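Local structure of U4/U6 snRNA-associated-splicing factor PRP24 (Saccharomyces cerevisiae, 4N0T) at residues L82-P94 against R127-A139. The protein binds U6 snRNA, anneals it with U4 snRNA and serves as a recycling factor of the spliceosome. Sequence-based numbering, arbitrary orientation.
With nucleotides of chain B.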
loop_
_atom_site.group_PDB
_atom_site.type_symbol
_atom_site.label_atom_id
_atom_site.label_comp_id
_atom_site.label_asym_id
_atom_site.label_seq_id
_atom_site.Cartn_x
_atom_site.Cartn_y
_atom_site.Cartn_z
ATOM N N LEU A 82 -10.159 -7.023 -22.930
ATOM C CA LEU A 82 -8.971 -6.295 -22.500
ATOM C C LEU A 82 -7.954 -7.341 -22.116
ATOM O O LEU A 82 -8.167 -8.086 -21.164
ATOM C CB LEU A 82 -9.261 -5.393 -21.298
ATOM C CG LEU A 82 -8.072 -4.515 -20.884
ATOM C CD1 LEU A 82 -7.858 -3.394 -21.897
ATOM C CD2 LEU A 82 -8.267 -3.944 -19.485
ATOM N N THR A 83 -6.868 -7.428 -22.875
ATOM C CA THR A 83 -5.845 -8.422 -22.595
ATOM C C THR A 83 -4.464 -7.887 -22.936
ATOM O O THR A 83 -4.300 -7.105 -23.882
ATOM C CB THR A 83 -6.105 -9.753 -23.343
ATOM O OG1 THR A 83 -5.037 -10.661 -23.077
ATOM C CG2 THR A 83 -6.163 -9.526 -24.823
ATOM N N GLU A 84 -3.481 -8.286 -22.130
ATOM C CA GLU A 84 -2.104 -7.832 -22.301
ATOM C C GLU A 84 -1.959 -6.309 -22.295
ATOM O O GLU A 84 -1.010 -5.761 -22.854
ATOM C CB GLU A 84 -1.487 -8.457 -23.558
ATOM C CG GLU A 84 -1.476 -9.976 -23.516
ATOM C CD GLU A 84 -0.760 -10.575 -24.700
ATOM O OE1 GLU A 84 -1.429 -10.854 -25.716
ATOM O OE2 GLU A 84 0.475 -10.751 -24.616
ATOM N N CYS A 85 -2.883 -5.634 -21.616
ATOM C CA CYS A 85 -2.853 -4.186 -21.513
ATOM C C CYS A 85 -2.735 -3.681 -20.083
ATOM O O CYS A 85 -3.111 -2.543 -19.802
ATOM C CB CYS A 85 -4.133 -3.602 -22.099
ATOM S SG CYS A 85 -4.248 -3.752 -23.901
ATOM N N THR A 86 -2.230 -4.517 -19.174
ATOM C CA THR A 86 -2.167 -4.124 -17.776
ATOM C C THR A 86 -0.725 -4.144 -17.259
ATOM O O THR A 86 0.010 -5.116 -17.461
ATOM C CB THR A 86 -3.051 -5.050 -16.906
ATOM O OG1 THR A 86 -4.404 -4.997 -17.384
ATOM C CG2 THR A 86 -3.011 -4.619 -15.443
ATOM N N LEU A 87 -0.335 -3.056 -16.599
ATOM C CA LEU A 87 0.969 -2.966 -15.958
ATOM C C LEU A 87 0.814 -3.122 -14.453
ATOM O O LEU A 87 -0.221 -2.760 -13.878
ATOM C CB LEU A 87 1.548 -1.584 -16.196
ATOM C CG LEU A 87 1.627 -1.198 -17.664
ATOM C CD1 LEU A 87 1.801 0.298 -17.780
ATOM C CD2 LEU A 87 2.779 -1.936 -18.286
ATOM N N TRP A 88 1.851 -3.649 -13.820
ATOM C CA TRP A 88 1.957 -3.561 -12.374
ATOM C C TRP A 88 3.205 -2.749 -12.071
ATOM O O TRP A 88 4.282 -3.002 -12.638
ATOM C CB TRP A 88 2.028 -4.955 -11.754
ATOM C CG TRP A 88 2.217 -4.986 -10.258
ATOM C CD1 TRP A 88 1.245 -4.904 -9.302
ATOM C CD2 TRP A 88 3.452 -5.192 -9.559
ATOM N NE1 TRP A 88 1.806 -5.030 -8.039
ATOM C CE2 TRP A 88 3.160 -5.192 -8.176
ATOM C CE3 TRP A 88 4.781 -5.358 -9.969
ATOM C CZ2 TRP A 88 4.151 -5.363 -7.199
ATOM C CZ3 TRP A 88 5.764 -5.535 -8.998
ATOM C CH2 TRP A 88 5.441 -5.532 -7.628
ATOM N N MET A 89 3.049 -1.765 -11.198
ATOM C CA MET A 89 4.119 -0.837 -10.868
ATOM C C MET A 89 4.357 -0.801 -9.362
ATOM O O MET A 89 3.406 -0.810 -8.576
ATOM C CB MET A 89 3.750 0.550 -11.401
ATOM C CG MET A 89 4.806 1.611 -11.247
ATOM S SD MET A 89 4.174 3.172 -11.944
ATOM C CE MET A 89 4.321 2.838 -13.692
ATOM N N THR A 90 5.620 -0.794 -8.948
ATOM C CA THR A 90 5.902 -0.581 -7.543
ATOM C C THR A 90 7.152 0.267 -7.324
ATOM O O THR A 90 7.893 0.579 -8.273
ATOM C CB THR A 90 5.993 -1.917 -6.749
ATOM O OG1 THR A 90 5.889 -1.620 -5.354
ATOM C CG2 THR A 90 7.330 -2.639 -7.007
ATOM N N ASN A 91 7.349 0.656 -6.068
ATOM C CA ASN A 91 8.492 1.469 -5.658
ATOM C C ASN A 91 8.538 2.847 -6.329
ATOM O O ASN A 91 9.625 3.392 -6.580
ATOM C CB ASN A 91 9.819 0.742 -5.869
ATOM C CG ASN A 91 10.912 1.268 -4.942
ATOM O OD1 ASN A 91 10.651 1.596 -3.781
ATOM N ND2 ASN A 91 12.137 1.379 -5.464
ATOM N N PHE A 92 7.366 3.400 -6.638
ATOM C CA PHE A 92 7.280 4.841 -6.862
ATOM C C PHE A 92 7.428 5.526 -5.504
ATOM O O PHE A 92 7.299 4.876 -4.462
ATOM C CB PHE A 92 5.974 5.231 -7.585
ATOM C CG PHE A 92 4.740 4.489 -7.109
ATOM C CD1 PHE A 92 4.022 4.936 -6.008
ATOM C CD2 PHE A 92 4.272 3.375 -7.811
ATOM C CE1 PHE A 92 2.848 4.275 -5.599
ATOM C CE2 PHE A 92 3.110 2.700 -7.406
ATOM C CZ PHE A 92 2.404 3.149 -6.302
ATOM N N PRO A 93 7.725 6.840 -5.490
ATOM C CA PRO A 93 7.892 7.512 -4.194
ATOM C C PRO A 93 6.643 7.418 -3.308
ATOM O O PRO A 93 5.529 7.351 -3.829
ATOM C CB PRO A 93 8.160 8.972 -4.596
ATOM C CG PRO A 93 8.820 8.861 -5.918
ATOM C CD PRO A 93 8.092 7.722 -6.616
ATOM N N PRO A 94 6.828 7.403 -1.978
ATOM C CA PRO A 94 5.763 7.211 -0.985
ATOM C C PRO A 94 4.606 8.202 -1.070
ATOM O O PRO A 94 3.497 7.906 -0.602
ATOM C CB PRO A 94 6.500 7.409 0.350
ATOM C CG PRO A 94 7.886 7.001 0.070
ATOM C CD PRO A 94 8.167 7.370 -1.358
ATOM N N ARG A 127 2.352 -0.203 -1.193
ATOM C CA ARG A 127 2.683 0.773 -2.219
ATOM C C ARG A 127 2.964 0.104 -3.569
ATOM O O ARG A 127 4.075 -0.342 -3.846
ATOM C CB ARG A 127 3.886 1.603 -1.763
ATOM C CG ARG A 127 4.018 2.904 -2.522
ATOM C CD ARG A 127 4.969 3.827 -1.807
ATOM N NE ARG A 127 6.298 3.705 -2.369
ATOM C CZ ARG A 127 7.394 3.373 -1.697
ATOM N NH1 ARG A 127 7.383 3.123 -0.389
ATOM N NH2 ARG A 127 8.525 3.300 -2.364
ATOM N N PHE A 128 1.931 0.024 -4.400
ATOM C CA PHE A 128 2.065 -0.499 -5.755
ATOM C C PHE A 128 0.795 -0.081 -6.473
ATOM O O PHE A 128 -0.116 0.460 -5.850
ATOM C CB PHE A 128 2.223 -2.036 -5.781
ATOM C CG PHE A 128 1.116 -2.776 -5.067
ATOM C CD1 PHE A 128 -0.081 -3.083 -5.727
ATOM C CD2 PHE A 128 1.273 -3.165 -3.729
ATOM C CE1 PHE A 128 -1.113 -3.761 -5.062
ATOM C CE2 PHE A 128 0.258 -3.860 -3.061
ATOM C CZ PHE A 128 -0.939 -4.146 -3.724
ATOM N N ALA A 129 0.725 -0.348 -7.770
ATOM C CA ALA A 129 -0.442 0.055 -8.558
ATOM C C ALA A 129 -0.625 -0.828 -9.762
ATOM O O ALA A 129 0.349 -1.334 -10.325
ATOM C CB ALA A 129 -0.326 1.535 -9.010
ATOM N N TYR A 130 -1.885 -1.000 -10.160
ATOM C CA TYR A 130 -2.207 -1.609 -11.439
ATOM C C TYR A 130 -2.661 -0.520 -12.394
ATOM O O TYR A 130 -3.405 0.400 -12.007
ATOM C CB TYR A 130 -3.318 -2.658 -11.284
ATOM C CG TYR A 130 -2.843 -3.909 -10.607
ATOM C CD1 TYR A 130 -2.295 -4.956 -11.335
ATOM C CD2 TYR A 130 -2.923 -4.033 -9.230
ATOM C CE1 TYR A 130 -1.855 -6.104 -10.709
ATOM C CE2 TYR A 130 -2.481 -5.166 -8.592
ATOM C CZ TYR A 130 -1.954 -6.195 -9.329
ATOM O OH TYR A 130 -1.511 -7.313 -8.665
ATOM N N ILE A 131 -2.203 -0.607 -13.640
ATOM C CA ILE A 131 -2.556 0.400 -14.630
ATOM C C ILE A 131 -2.990 -0.298 -15.901
ATOM O O ILE A 131 -2.251 -1.144 -16.424
ATOM C CB ILE A 131 -1.338 1.279 -14.987
ATOM C CG1 ILE A 131 -0.752 1.928 -13.736
ATOM C CG2 ILE A 131 -1.756 2.368 -15.985
ATOM C CD1 ILE A 131 0.757 2.115 -13.824
ATOM N N ASP A 132 -4.173 0.064 -16.406
ATOM C CA ASP A 132 -4.627 -0.446 -17.691
ATOM C C ASP A 132 -4.381 0.604 -18.770
ATOM O O ASP A 132 -4.734 1.771 -18.596
ATOM C CB ASP A 132 -6.123 -0.770 -17.657
ATOM C CG ASP A 132 -6.448 -1.970 -16.786
ATOM O OD1 ASP A 132 -5.540 -2.790 -16.535
ATOM O OD2 ASP A 132 -7.619 -2.083 -16.368
ATOM N N VAL A 133 -3.741 0.174 -19.851
ATOM C CA VAL A 133 -3.548 1.037 -21.018
ATOM C C VAL A 133 -4.370 0.500 -22.184
ATOM O O VAL A 133 -5.178 -0.413 -21.997
ATOM C CB VAL A 133 -2.055 1.194 -21.364
ATOM C CG1 VAL A 133 -1.355 1.861 -20.213
ATOM C CG2 VAL A 133 -1.404 -0.161 -21.675
ATOM N N THR A 134 -4.207 1.073 -23.380
ATOM C CA THR A 134 -5.116 0.737 -24.472
ATOM C C THR A 134 -4.596 -0.289 -25.479
ATOM O O THR A 134 -5.352 -0.736 -26.349
ATOM C CB THR A 134 -5.545 1.992 -25.246
ATOM O OG1 THR A 134 -4.394 2.584 -25.860
ATOM C CG2 THR A 134 -6.191 2.994 -24.316
ATOM N N SER A 135 -3.316 -0.641 -25.399
ATOM C CA SER A 135 -2.766 -1.662 -26.299
ATOM C C SER A 135 -1.591 -2.422 -25.692
ATOM O O SER A 135 -0.932 -1.921 -24.782
ATOM C CB SER A 135 -2.324 -1.032 -27.624
ATOM O OG SER A 135 -1.099 -0.329 -27.460
ATOM N N LYS A 136 -1.331 -3.626 -26.199
ATOM C CA LYS A 136 -0.168 -4.396 -25.753
ATOM C C LYS A 136 1.113 -3.626 -26.063
ATOM O O LYS A 136 2.071 -3.635 -25.281
ATOM C CB LYS A 136 -0.132 -5.777 -26.418
ATOM C CG LYS A 136 1.194 -6.513 -26.222
ATOM C CD LYS A 136 1.208 -7.870 -26.929
ATOM C CE LYS A 136 2.368 -8.734 -26.427
ATOM N NZ LYS A 136 2.132 -10.186 -26.689
ATOM N N GLU A 137 1.108 -2.935 -27.200
ATOM C CA GLU A 137 2.232 -2.102 -27.605
ATOM C C GLU A 137 2.541 -1.004 -26.584
ATOM O O GLU A 137 3.700 -0.822 -26.189
ATOM C CB GLU A 137 1.974 -1.511 -28.999
ATOM C CG GLU A 137 2.082 -2.535 -30.132
ATOM C CD GLU A 137 0.966 -3.588 -30.128
ATOM O OE1 GLU A 137 -0.190 -3.253 -29.764
ATOM O OE2 GLU A 137 1.251 -4.757 -30.488
ATOM N N ASP A 138 1.517 -0.287 -26.138
ATOM C CA ASP A 138 1.717 0.754 -25.135
ATOM C C ASP A 138 2.221 0.113 -23.827
ATOM O O ASP A 138 3.100 0.659 -23.164
ATOM C CB ASP A 138 0.424 1.535 -24.887
ATOM C CG ASP A 138 0.239 2.693 -25.861
ATOM O OD1 ASP A 138 0.921 2.705 -26.908
ATOM O OD2 ASP A 138 -0.590 3.589 -25.583
ATOM N N ALA A 139 1.668 -1.045 -23.476
ATOM C CA ALA A 139 2.105 -1.715 -22.249
ATOM C C ALA A 139 3.598 -2.045 -22.337
ATOM O O ALA A 139 4.360 -1.740 -21.415
ATOM C CB ALA A 139 1.287 -2.982 -21.984
ATOM P P A B 20 4.139 -8.053 -2.955
ATOM O OP1 A B 20 3.979 -7.451 -1.604
ATOM O OP2 A B 20 4.775 -9.393 -3.064
ATOM O "O5'" A B 20 2.724 -8.139 -3.670
ATOM C "C5'" A B 20 1.793 -7.052 -3.636
ATOM C "C4'" A B 20 0.655 -7.290 -4.590
ATOM O "O4'" A B 20 1.146 -7.076 -5.942
ATOM C "C3'" A B 20 0.056 -8.699 -4.563
ATOM O "O3'" A B 20 -1.336 -8.633 -4.856
ATOM C "C2'" A B 20 0.769 -9.385 -5.724
ATOM O "O2'" A B 20 0.060 -10.471 -6.285
ATOM C "C1'" A B 20 0.915 -8.232 -6.722
ATOM N N9 A B 20 2.035 -8.407 -7.645
ATOM C C8 A B 20 3.361 -8.563 -7.333
ATOM N N7 A B 20 4.121 -8.752 -8.389
ATOM C C5 A B 20 3.237 -8.697 -9.460
ATOM C C6 A B 20 3.416 -8.826 -10.852
ATOM N N6 A B 20 4.608 -9.036 -11.411
ATOM N N1 A B 20 2.315 -8.728 -11.631
ATOM C C2 A B 20 1.119 -8.542 -11.060
ATOM N N3 A B 20 0.834 -8.418 -9.759
ATOM C C4 A B 20 1.944 -8.494 -9.017
ATOM P P G B 21 -2.454 -8.728 -3.702
ATOM O OP1 G B 21 -1.844 -9.042 -2.376
ATOM O OP2 G B 21 -3.477 -9.703 -4.203
ATOM O "O5'" G B 21 -3.074 -7.269 -3.647
ATOM C "C5'" G B 21 -3.521 -6.636 -4.840
ATOM C "C4'" G B 21 -4.324 -5.396 -4.539
ATOM O "O4'" G B 21 -4.549 -4.684 -5.781
ATOM C "C3'" G B 21 -5.711 -5.642 -3.968
ATOM O "O3'" G B 21 -6.102 -4.422 -3.350
ATOM C "C2'" G B 21 -6.534 -5.801 -5.240
ATOM O "O2'" G B 21 -7.921 -5.660 -5.046
ATOM C "C1'" G B 21 -5.942 -4.662 -6.062
ATOM N N9 G B 21 -6.082 -4.769 -7.506
ATOM C C8 G B 21 -6.578 -3.752 -8.277
ATOM N N7 G B 21 -6.562 -4.048 -9.538
ATOM C C5 G B 21 -6.015 -5.304 -9.610
ATOM C C6 G B 21 -5.738 -6.100 -10.745
ATOM O O6 G B 21 -5.969 -5.834 -11.946
ATOM N N1 G B 21 -5.180 -7.314 -10.384
ATOM C C2 G B 21 -4.875 -7.689 -9.091
ATOM N N2 G B 21 -4.315 -8.897 -8.935
ATOM N N3 G B 21 -5.132 -6.953 -8.024
ATOM C C4 G B 21 -5.685 -5.774 -8.351
ATOM P P A B 18 8.640 -2.195 3.145
ATOM O OP1 A B 18 7.429 -2.311 4.011
ATOM O OP2 A B 18 9.556 -3.341 2.989
ATOM O "O5'" A B 18 8.217 -1.804 1.651
ATOM C "C5'" A B 18 7.291 -0.762 1.388
ATOM C "C4'" A B 18 7.253 -0.418 -0.087
ATOM O "O4'" A B 18 8.584 -0.064 -0.555
ATOM C "C3'" A B 18 6.817 -1.533 -1.026
ATOM O "O3'" A B 18 5.411 -1.669 -1.085
ATOM C "C2'" A B 18 7.451 -1.114 -2.348
ATOM O "O2'" A B 18 6.739 -0.034 -2.930
ATOM C "C1'" A B 18 8.786 -0.568 -1.857
ATOM N N9 A B 18 9.833 -1.604 -1.792
ATOM C C8 A B 18 10.462 -2.099 -0.670
ATOM N N7 A B 18 11.372 -2.997 -0.945
ATOM C C5 A B 18 11.360 -3.089 -2.327
ATOM C C6 A B 18 12.102 -3.869 -3.218
ATOM N N6 A B 18 13.058 -4.727 -2.830
ATOM N N1 A B 18 11.847 -3.743 -4.536
ATOM C C2 A B 18 10.904 -2.876 -4.930
ATOM N N3 A B 18 10.145 -2.087 -4.173
ATOM C C4 A B 18 10.414 -2.243 -2.864
#
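Antiparallel pairing of Trp-88 with Tyr-130, a non-hydrogen-bonded pair between the hydrogen-bonded pairs Leu-87/Ile-131 and Met-89/Ala-129, joins two central strands of the second RNA recognition motif, 86-90 and 128-133 (the β1 and β3 positions). Their axes run at 155°, and paired backbone bonds, such as Leu-87 N to Ile-131 O (2.7 Å), fix the register. On the RNA-binding face, Trp-88 CD1 lies 3.4 Å from Tyr-130 CZ, over one face of the tyrosine ring near its rim; the base of G21 of chain B covers the opposite face. The indole itself takes the base of A20 of chain B over its centre, while Tyr-130 OH donates to N3 of that adenine at 2.8 Å, so each ring carries one of two successive bases. Beside them, Phe-128 packs one ring face on the ribose of A20 of chain B. At one end, Arg-127 bends at chi3 (96°), bringing NE into a hydrogen bond with Phe-92 O (2.6 Å), 21° out of the guanidinium plane; O2' of A18 of chain B lies over the centre of one guanidinium face and Pro-94 CG toward the rim of the opposite one, and NH2 also bonds a uracil base. Toward the other end, Thr-86 OG1 donates to Asp-132 OD1 (2.6 Å) from above the carboxylate plane; OD2 forms salt bridges with Arg-52 and Arg-116. On the reverse face, Met-89 CE meets Ile-131 CD1 at 3.6 Å. There helix 98-107 packs against Ile-131, Val-133 and Phe-92, while strands 112-116 and 154-160 flank the pair within the sheet.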